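Local coordinates for beta-hexosaminidase Amuc_2018 (Akkermansia muciniphila, PDB 6JEB), which hydrolyses terminal non-reducing N-acetylhexosamine residues, cutting GlcNAc from N-glycans and chitobiose as a zinc-binding glycoside hydrolase of family 20, at residues F207-M212 / S221-C226; Q132-P137 / Q195-A200; E262-C267 / K287-K292. One frame throughout, in Å; residues are numbered along the deposited sequence. Where two conformers were deposited one is given.

Contact 1 (F207-M212 / S221-C226). With ZN (zinc ion), chain B.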
loop_
_atom_site.group_PDB
_atom_site.type_symbol
_atom_site.label_atom_id
_atom_site.label_comp_id
_atom_site.label_asym_id
_atom_site.label_seq_id
_atom_site.Cartn_x
_atom_site.Cartn_y
_atom_site.Cartn_z
ATOM N N PHE A 207 -3.065 31.025 -3.746
ATOM C CA PHE A 207 -3.904 31.954 -2.991
ATOM C C PHE A 207 -3.637 31.717 -1.510
ATOM O O PHE A 207 -4.391 31.004 -0.830
ATOM C CB PHE A 207 -5.379 31.799 -3.371
ATOM C CG PHE A 207 -5.664 32.169 -4.801
ATOM C CD1 PHE A 207 -5.906 33.494 -5.150
ATOM C CD2 PHE A 207 -5.656 31.208 -5.803
ATOM C CE1 PHE A 207 -6.145 33.853 -6.463
ATOM C CE2 PHE A 207 -5.904 31.557 -7.126
ATOM C CZ PHE A 207 -6.152 32.884 -7.453
ATOM N N PRO A 208 -2.569 32.306 -0.977
ATOM C CA PRO A 208 -2.209 32.057 0.425
ATOM C C PRO A 208 -3.298 32.529 1.378
ATOM O O PRO A 208 -3.826 33.642 1.262
ATOM C CB PRO A 208 -0.909 32.853 0.606
ATOM C CG PRO A 208 -0.362 32.998 -0.777
ATOM C CD PRO A 208 -1.573 33.144 -1.664
ATOM N N LYS A 209 -3.630 31.661 2.329
ATOM C CA LYS A 209 -4.654 31.924 3.334
ATOM C C LYS A 209 -4.004 31.690 4.691
ATOM O O LYS A 209 -3.976 30.559 5.194
ATOM C CB LYS A 209 -5.873 31.034 3.111
ATOM C CG LYS A 209 -6.561 31.281 1.764
ATOM C CD LYS A 209 -7.538 30.151 1.426
ATOM C CE LYS A 209 -8.064 30.261 0.013
ATOM N NZ LYS A 209 -6.997 29.978 -0.975
ATOM N N PRO A 210 -3.448 32.737 5.304
ATOM C CA PRO A 210 -2.769 32.551 6.599
ATOM C C PRO A 210 -3.660 31.977 7.687
ATOM O O PRO A 210 -3.140 31.354 8.624
ATOM C CB PRO A 210 -2.287 33.966 6.952
ATOM C CG PRO A 210 -2.178 34.662 5.639
ATOM C CD PRO A 210 -3.279 34.102 4.775
ATOM N N ASP A 211 -4.977 32.154 7.594
ATOM C CA ASP A 211 -5.891 31.635 8.606
ATOM C C ASP A 211 -6.219 30.162 8.416
ATOM O O ASP A 211 -6.937 29.596 9.250
ATOM C CB ASP A 211 -7.189 32.449 8.617
ATOM C CG ASP A 211 -6.977 33.878 9.066
ATOM O OD1 ASP A 211 -6.103 34.116 9.931
ATOM O OD2 ASP A 211 -7.691 34.767 8.555
ATOM N N MET A 212 -5.714 29.533 7.356
ATOM C CA MET A 212 -6.022 28.134 7.087
ATOM C C MET A 212 -5.551 27.257 8.235
ATOM O O MET A 212 -4.436 27.423 8.737
ATOM C CB MET A 212 -5.280 27.695 5.825
ATOM C CG MET A 212 -5.512 26.247 5.453
ATOM S SD MET A 212 -7.115 26.036 4.671
ATOM C CE MET A 212 -6.839 26.901 3.123
ATOM N N SER A 221 -10.101 19.257 -1.062
ATOM C CA SER A 221 -9.476 20.569 -1.010
ATOM C C SER A 221 -9.029 20.974 -2.409
ATOM O O SER A 221 -8.493 20.152 -3.160
ATOM C CB SER A 221 -8.257 20.528 -0.089
ATOM O OG SER A 221 -7.503 21.723 -0.213
ATOM N N LYS A 222 -9.262 22.239 -2.761
ATOM C CA LYS A 222 -8.822 22.782 -4.041
ATOM C C LYS A 222 -7.437 23.411 -3.976
ATOM O O LYS A 222 -6.963 23.937 -4.991
ATOM C CB LYS A 222 -9.821 23.832 -4.551
ATOM C CG LYS A 222 -11.234 23.314 -4.763
ATOM C CD LYS A 222 -12.171 24.442 -5.187
ATOM C CE LYS A 222 -13.577 23.925 -5.452
ATOM N NZ LYS A 222 -14.518 25.018 -5.841
ATOM N N GLU A 223 -6.774 23.371 -2.819
ATOM C CA GLU A 223 -5.511 24.081 -2.621
ATOM C C GLU A 223 -4.363 23.316 -3.275
ATOM O O GLU A 223 -3.953 22.258 -2.787
ATOM C CB GLU A 223 -5.254 24.262 -1.128
ATOM C CG GLU A 223 -6.261 25.157 -0.439
ATOM C CD GLU A 223 -6.195 26.587 -0.937
ATOM O OE1 GLU A 223 -5.118 27.003 -1.418
ATOM O OE2 GLU A 223 -7.216 27.299 -0.846
ATOM N N LEU A 224 -3.818 23.857 -4.361
ATOM C CA LEU A 224 -2.666 23.269 -5.027
ATOM C C LEU A 224 -1.437 24.137 -4.784
ATOM O O LEU A 224 -1.522 25.371 -4.818
ATOM C CB LEU A 224 -2.900 23.162 -6.543
ATOM C CG LEU A 224 -4.169 22.452 -7.027
ATOM C CD1 LEU A 224 -4.106 22.218 -8.526
ATOM C CD2 LEU A 224 -4.385 21.129 -6.304
ATOM N N VAL A 225 -0.286 23.495 -4.552
ATOM C CA VAL A 225 0.955 24.261 -4.524
ATOM C C VAL A 225 1.126 24.984 -5.862
ATOM O O VAL A 225 0.694 24.504 -6.920
ATOM C CB VAL A 225 2.186 23.400 -4.191
ATOM C CG1 VAL A 225 2.143 22.942 -2.735
ATOM C CG2 VAL A 225 2.294 22.203 -5.156
ATOM N N CYS A 226 1.738 26.168 -5.812
ATOM C CA CYS A 226 1.901 26.980 -7.010
ATOM C C CYS A 226 3.241 26.657 -7.661
ATOM O O CYS A 226 4.288 26.942 -7.064
ATOM C CB CYS A 226 1.832 28.459 -6.663
ATOM S SG CYS A 226 2.012 29.500 -8.142
HETATM ZN ZN ZN B . -0.159 29.536 -9.018
HETATM O O HOH W 1 -4.120 28.381 -3.465
#
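Lys-209 and Glu-223 meet in a salt bridge, with Lys-209 NZ 2.7 Å from Glu-223 OE2. The ammonium comes to the syn side of that oxygen, 16° out of the carboxylate plane. A second bond steadies it: Lys-209 NZ also donates to Phe-207 O at 2.8 Å, in the carbonyl plane and on a lone pair. The lysine chain runs extended as far as CE and then bends at its last torsion (chi4 69°), which swings NZ back to the carbonyl two residues earlier. The other carboxylate oxygen works through water. Glu-223 OE1 accepts from a water at 2.7 Å, and the same water accepts from Phe-207 N at 2.9 Å. One glutamate oxygen thus holds the Lys-209 ammonium directly, while the other reaches the Phe-207 amide only through the water. At the foot of the glutamate an ST turn sets the chain, Glu-223 N donating to Ser-221 OG at 3.2 Å.

Apolar contact is thin by comparison. In the conformer given, one of two, Met-212 CE comes 4.0 Å from Glu-223 CG, so this packing is less certain. The type I beta turn from Lys-209 to Met-212, closed by Met-212 N on Lys-209 O, places both side chains on the side facing Glu-223.

Beyond the glutamate, 221-226 runs on to Cys-226, whose SG binds the zinc ion at 2.3 Å. Cys-206, Cys-267 and Cys-270 complete the site: two irregular loop segments, joined by a partly buried ion pair, leading into a four-cysteine zinc site of the family 20 catalytic domain.

Contact 2 (Q132-P137 / Q195-A200)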
loop_
_atom_site.group_PDB
_atom_site.type_symbol
_atom_site.label_atom_id
_atom_site.label_comp_id
_atom_site.label_asym_id
_atom_site.label_seq_id
_atom_site.Cartn_x
_atom_site.Cartn_y
_atom_site.Cartn_z
ATOM N N GLN A 132 -5.296 16.418 6.468
ATOM C CA GLN A 132 -5.552 16.279 7.897
ATOM C C GLN A 132 -4.279 16.150 8.720
ATOM O O GLN A 132 -4.357 16.061 9.952
ATOM C CB GLN A 132 -6.454 15.055 8.154
ATOM C CG GLN A 132 -7.857 15.154 7.561
ATOM C CD GLN A 132 -7.918 14.855 6.064
ATOM O OE1 GLN A 132 -6.940 14.419 5.460
ATOM N NE2 GLN A 132 -9.080 15.108 5.458
ATOM N N GLY A 133 -3.116 16.138 8.079
ATOM C CA GLY A 133 -1.873 15.977 8.801
ATOM C C GLY A 133 -0.691 15.736 7.888
ATOM O O GLY A 133 -0.852 15.338 6.726
ATOM N N TRP A 134 0.503 15.981 8.423
ATOM C CA TRP A 134 1.767 15.814 7.716
ATOM C C TRP A 134 2.710 15.135 8.698
ATOM O O TRP A 134 2.934 15.666 9.789
ATOM C CB TRP A 134 2.317 17.191 7.306
ATOM C CG TRP A 134 3.632 17.115 6.586
ATOM C CD1 TRP A 134 4.839 16.756 7.121
ATOM C CD2 TRP A 134 3.867 17.362 5.190
ATOM N NE1 TRP A 134 5.809 16.762 6.142
ATOM C CE2 TRP A 134 5.239 17.144 4.953
ATOM C CE3 TRP A 134 3.053 17.773 4.124
ATOM C CZ2 TRP A 134 5.818 17.297 3.689
ATOM C CZ3 TRP A 134 3.631 17.917 2.863
ATOM C CH2 TRP A 134 5.000 17.687 2.664
ATOM N N ARG A 135 3.265 13.971 8.323
ATOM C CA ARG A 135 3.968 13.111 9.274
ATOM C C ARG A 135 5.473 12.979 9.037
ATOM O O ARG A 135 6.141 12.274 9.816
ATOM C CB ARG A 135 3.335 11.714 9.311
ATOM C CG ARG A 135 1.822 11.715 9.493
ATOM C CD ARG A 135 1.390 12.444 10.776
ATOM N NE ARG A 135 -0.064 12.474 10.842
ATOM C CZ ARG A 135 -0.774 13.367 11.528
ATOM N NH1 ARG A 135 -0.166 14.285 12.275
ATOM N NH2 ARG A 135 -2.102 13.334 11.467
ATOM N N LEU A 136 6.029 13.625 8.002
ATOM C CA LEU A 136 7.446 13.494 7.677
ATOM C C LEU A 136 8.204 14.715 8.167
ATOM O O LEU A 136 7.934 15.825 7.685
ATOM C CB LEU A 136 7.624 13.369 6.167
ATOM C CG LEU A 136 9.093 13.299 5.741
ATOM C CD1 LEU A 136 9.669 11.884 5.901
ATOM C CD2 LEU A 136 9.285 13.797 4.308
ATOM N N PRO A 137 9.178 14.572 9.064
ATOM C CA PRO A 137 9.984 15.737 9.455
ATOM C C PRO A 137 10.946 16.117 8.339
ATOM O O PRO A 137 11.500 15.254 7.651
ATOM C CB PRO A 137 10.736 15.238 10.693
ATOM C CG PRO A 137 10.902 13.761 10.432
ATOM C CD PRO A 137 9.624 13.335 9.737
ATOM N N GLN A 195 -3.927 20.528 2.399
ATOM C CA GLN A 195 -4.407 21.525 3.356
ATOM C C GLN A 195 -3.470 21.655 4.553
ATOM O O GLN A 195 -3.288 22.758 5.081
ATOM C CB GLN A 195 -5.839 21.249 3.807
ATOM C CG GLN A 195 -6.394 22.388 4.668
ATOM C CD GLN A 195 -7.891 22.321 4.837
ATOM O OE1 GLN A 195 -8.602 21.843 3.947
ATOM N NE2 GLN A 195 -8.386 22.795 5.984
ATOM N N ALA A 196 -2.859 20.549 4.996
ATOM C CA ALA A 196 -1.953 20.637 6.138
ATOM C C ALA A 196 -0.717 21.458 5.784
ATOM O O ALA A 196 -0.282 22.316 6.569
ATOM C CB ALA A 196 -1.581 19.240 6.644
ATOM N N LEU A 197 -0.161 21.234 4.590
ATOM C CA LEU A 197 0.964 22.040 4.132
ATOM C C LEU A 197 0.577 23.513 4.012
ATOM O O LEU A 197 1.374 24.400 4.348
ATOM C CB LEU A 197 1.490 21.494 2.799
ATOM C CG LEU A 197 2.724 22.187 2.209
ATOM C CD1 LEU A 197 3.917 22.108 3.158
ATOM C CD2 LEU A 197 3.069 21.603 0.833
ATOM N N HIS A 198 -0.648 23.797 3.549
ATOM C CA HIS A 198 -1.102 25.183 3.443
ATOM C C HIS A 198 -1.220 25.830 4.817
ATOM O O HIS A 198 -0.875 27.006 4.986
ATOM C CB HIS A 198 -2.431 25.248 2.675
ATOM C CG HIS A 198 -2.822 26.631 2.242
ATOM N ND1 HIS A 198 -3.292 26.903 0.974
ATOM C CD2 HIS A 198 -2.824 27.814 2.905
ATOM C CE1 HIS A 198 -3.557 28.195 0.871
ATOM N NE2 HIS A 198 -3.279 28.771 2.028
ATOM N N ALA A 199 -1.717 25.088 5.808
ATOM C CA ALA A 199 -1.800 25.632 7.160
ATOM C C ALA A 199 -0.430 26.074 7.664
ATOM O O ALA A 199 -0.308 27.120 8.319
ATOM C CB ALA A 199 -2.415 24.594 8.102
ATOM N N ALA A 200 0.617 25.307 7.336
ATOM C CA ALA A 200 1.968 25.629 7.792
ATOM C C ALA A 200 2.636 26.681 6.913
ATOM O O ALA A 200 3.264 27.616 7.427
ATOM C CB ALA A 200 2.820 24.362 7.822
#
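Trp-134, which packs on Ala-196 and Leu-197, makes the shortest polar bond here: its NE1 donates to Leu-136 O at 2.8 Å. The oxygen sits at the indole edge, only 3° out of the ring plane, and offers a lone pair in its own carbonyl plane, although the N-H...O angle of 139° makes the bond distinctly bent. This ties the indole back to its own loop and fixes its rotation.

The ring swings away from its own amide nitrogen (chi1 179°), which carries the six-membered part of the indole alongside Leu-197, both side chains pointing the same way. Trp-134 CZ3 comes 4.2 Å from Leu-197 CB, and nearer the backbone Trp-134 CB rests 4.5 Å from Ala-196 CB. Leu-144 of helix 143-148 touches both Trp-134 and Leu-197. Replacing the indole with the methyl of an alanine is likely to open a gap beside Leu-197 and leave Leu-136 O without this donor.

Where the loop passes closest to helix 195-200, Gly-133 N lies 3.7 Å from Ala-196 CB. Gly-133 CA lies 3.7 Å above the guanidinium plane of Arg-135, offset toward its rim.

The two segments therefore meet by van der Waals contact, without a hydrogen bond between them. The Arg-135 guanidinium binds the carbonyls of Pro-99, Ala-100 and Gly-163, and Gln-132 OE1 accepts from Arg-101, a substrate-binding residue, which places this buried seam next to the substrate site.

Contact 3 (E262-C267 / K287-K292). With ZN (zinc ion), chain B.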
loop_
_atom_site.group_PDB
_atom_site.type_symbol
_atom_site.label_atom_id
_atom_site.label_comp_id
_atom_site.label_asym_id
_atom_site.label_seq_id
_atom_site.Cartn_x
_atom_site.Cartn_y
_atom_site.Cartn_z
ATOM N N GLU A 262 -8.915 24.380 -10.679
ATOM C CA GLU A 262 -9.576 25.684 -10.639
ATOM C C GLU A 262 -8.644 26.797 -10.159
ATOM O O GLU A 262 -8.602 27.882 -10.751
ATOM C CB GLU A 262 -10.804 25.592 -9.734
ATOM C CG GLU A 262 -11.467 26.920 -9.449
ATOM C CD GLU A 262 -12.560 26.808 -8.405
ATOM O OE1 GLU A 262 -13.088 25.693 -8.212
ATOM O OE2 GLU A 262 -12.884 27.834 -7.771
ATOM N N LEU A 263 -7.898 26.555 -9.076
ATOM C CA LEU A 263 -7.072 27.633 -8.533
ATOM C C LEU A 263 -5.839 27.904 -9.388
ATOM O O LEU A 263 -5.389 29.055 -9.459
ATOM C CB LEU A 263 -6.707 27.377 -7.066
ATOM C CG LEU A 263 -7.898 27.359 -6.100
ATOM C CD1 LEU A 263 -7.431 27.321 -4.641
ATOM C CD2 LEU A 263 -8.821 28.551 -6.340
ATOM N N TRP A 264 -5.273 26.874 -10.033
ATOM C CA TRP A 264 -4.230 27.119 -11.027
ATOM C C TRP A 264 -4.758 27.973 -12.173
ATOM O O TRP A 264 -4.063 28.877 -12.658
ATOM C CB TRP A 264 -3.698 25.800 -11.584
ATOM C CG TRP A 264 -2.659 25.130 -10.739
ATOM C CD1 TRP A 264 -2.177 25.545 -9.518
ATOM C CD2 TRP A 264 -1.942 23.934 -11.066
ATOM N NE1 TRP A 264 -1.221 24.663 -9.067
ATOM C CE2 TRP A 264 -1.057 23.668 -9.999
ATOM C CE3 TRP A 264 -1.965 23.058 -12.161
ATOM C CZ2 TRP A 264 -0.200 22.565 -9.994
ATOM C CZ3 TRP A 264 -1.117 21.963 -12.155
ATOM C CH2 TRP A 264 -0.247 21.721 -11.077
ATOM N N GLU A 265 -5.979 27.688 -12.635
ATOM C CA GLU A 265 -6.549 28.478 -13.724
ATOM C C GLU A 265 -6.644 29.947 -13.339
ATOM O O GLU A 265 -6.351 30.827 -14.158
ATOM C CB GLU A 265 -7.929 27.941 -14.120
ATOM C CG GLU A 265 -8.458 28.513 -15.440
ATOM C CD GLU A 265 -9.014 29.922 -15.302
ATOM O OE1 GLU A 265 -9.604 30.228 -14.244
ATOM O OE2 GLU A 265 -8.850 30.724 -16.247
ATOM N N LYS A 266 -7.033 30.229 -12.089
ATOM C CA LYS A 266 -7.261 31.596 -11.632
ATOM C C LYS A 266 -6.001 32.297 -11.155
ATOM O O LYS A 266 -5.980 33.533 -11.110
ATOM C CB LYS A 266 -8.264 31.600 -10.474
ATOM C CG LYS A 266 -9.669 31.229 -10.880
ATOM C CD LYS A 266 -10.601 31.196 -9.690
ATOM C CE LYS A 266 -12.010 30.819 -10.133
ATOM N NZ LYS A 266 -12.956 30.728 -8.986
ATOM N N CYS A 267 -4.966 31.546 -10.796
ATOM C CA CYS A 267 -3.773 32.127 -10.190
ATOM C C CYS A 267 -3.123 33.146 -11.124
ATOM O O CYS A 267 -2.843 32.824 -12.288
ATOM C CB CYS A 267 -2.775 31.017 -9.875
ATOM S SG CYS A 267 -1.164 31.627 -9.310
ATOM N N LYS A 287 1.142 18.184 -16.347
ATOM C CA LYS A 287 2.210 17.382 -16.937
ATOM C C LYS A 287 3.577 18.007 -16.677
ATOM O O LYS A 287 4.528 17.316 -16.292
ATOM C CB LYS A 287 1.965 17.210 -18.438
ATOM C CG LYS A 287 3.009 16.375 -19.150
ATOM C CD LYS A 287 2.713 16.295 -20.642
ATOM C CE LYS A 287 3.706 15.385 -21.348
ATOM N NZ LYS A 287 3.587 13.964 -20.886
ATOM N N ALA A 288 3.690 19.323 -16.871
ATOM C CA ALA A 288 4.964 20.004 -16.650
ATOM C C ALA A 288 5.354 19.984 -15.178
ATOM O O ALA A 288 6.540 19.861 -14.845
ATOM C CB ALA A 288 4.876 21.443 -17.150
ATOM N N PHE A 289 4.369 20.110 -14.284
ATOM C CA PHE A 289 4.643 20.051 -12.854
ATOM C C PHE A 289 5.236 18.701 -12.470
ATOM O O PHE A 289 6.245 18.627 -11.758
ATOM C CB PHE A 289 3.353 20.324 -12.071
ATOM C CG PHE A 289 3.493 20.119 -10.589
ATOM C CD1 PHE A 289 4.156 21.054 -9.810
ATOM C CD2 PHE A 289 2.977 18.984 -9.971
ATOM C CE1 PHE A 289 4.304 20.858 -8.437
ATOM C CE2 PHE A 289 3.122 18.786 -8.601
ATOM C CZ PHE A 289 3.783 19.728 -7.833
ATOM N N PHE A 290 4.619 17.614 -12.937
ATOM C CA PHE A 290 5.144 16.288 -12.632
ATOM C C PHE A 290 6.511 16.066 -13.271
ATOM O O PHE A 290 7.377 15.413 -12.674
ATOM C CB PHE A 290 4.154 15.214 -13.077
ATOM C CG PHE A 290 2.956 15.082 -12.183
ATOM C CD1 PHE A 290 3.038 15.382 -10.832
ATOM C CD2 PHE A 290 1.748 14.632 -12.696
ATOM C CE1 PHE A 290 1.929 15.238 -10.001
ATOM C CE2 PHE A 290 0.636 14.483 -11.871
ATOM C CZ PHE A 290 0.727 14.792 -10.526
ATOM N N ALA A 291 6.724 16.588 -14.484
ATOM C CA ALA A 291 8.019 16.418 -15.140
ATOM C C ALA A 291 9.121 17.141 -14.376
ATOM O O ALA A 291 10.232 16.619 -14.226
ATOM C CB ALA A 291 7.957 16.903 -16.591
ATOM N N LYS A 292 8.831 18.346 -13.884
ATOM C CA LYS A 292 9.819 19.072 -13.097
ATOM C C LYS A 292 10.101 18.352 -11.785
ATOM O O LYS A 292 11.256 18.269 -11.349
ATOM C CB LYS A 292 9.330 20.501 -12.854
ATOM C CG LYS A 292 10.343 21.423 -12.204
ATOM C CD LYS A 292 9.896 22.862 -12.359
ATOM C CE LYS A 292 10.842 23.829 -11.681
ATOM N NZ LYS A 292 10.492 25.241 -12.022
HETATM ZN ZN ZN B . -0.159 29.536 -9.018
#
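Trp-264 and Phe-289 form the aromatic contact here, an edge-to-face pair in which the indole edge is directed at the face of the phenyl ring. The centroid of the indole six-membered ring lies 5.8 Å from that of Phe-289, and the planes are inclined at 65°. Close contact is made by one corner of the indole: Trp-264 CH2 approaches Phe-289 CB to 4.0 Å and Phe-289 CG to 4.1 Å. A first torsion of 173° sends the phenyl ring of Phe-289 out from its helix to meet that corner, and the two side chains cross at about a right angle.

The polar bonds do not join the two helices. The indole nitrogen, Trp-264 NE1, donates to Val-225 O, so the ring is anchored at its pyrrole side while its far corner packs on Phe-289. On the outer side of the short helix, Lys-266 NZ pairs with Glu-262 OE2 at 3.1 Å, one turn back, meeting the oxygen on its anti side; the other oxygen, Glu-262 OE1, has a salt bridge to Lys-222.

Metal binding comes at the helix end. Cys-267 SG binds the zinc ion at 2.3 Å, with its sulfur also capping the start of helix 268-277.

Trp-264 thus spans from helix 262-266 to helix 282-299, where Glu-282, Gln-285 and Met-286 also touch it, with Leu-224 and Pro-227 of the zinc-bearing loop packed against it as well.

Overall arrangement
All three contacts belong to the catalytic domain and lie on one side of the chain's centre. Contact 2 lies deepest, a buried apolar seam between a barrel loop and helix 195-200; contact 1, farther out and partly buried, relies on charge and water; contact 3, about as peripheral, buries an aromatic pair between helices. Contacts 1 and 3 share the zinc ion, each supplying one cysteine, and the metal and polar bonds together join the zinc loop to helix 262-266. Contacts 1 and 2 meet at His-198, whose NE2 probably accepts from Lys-209 N. Contacts 2 and 3 do not touch, their nearest atoms being about 7 Å apart, so contact 1 bridges them.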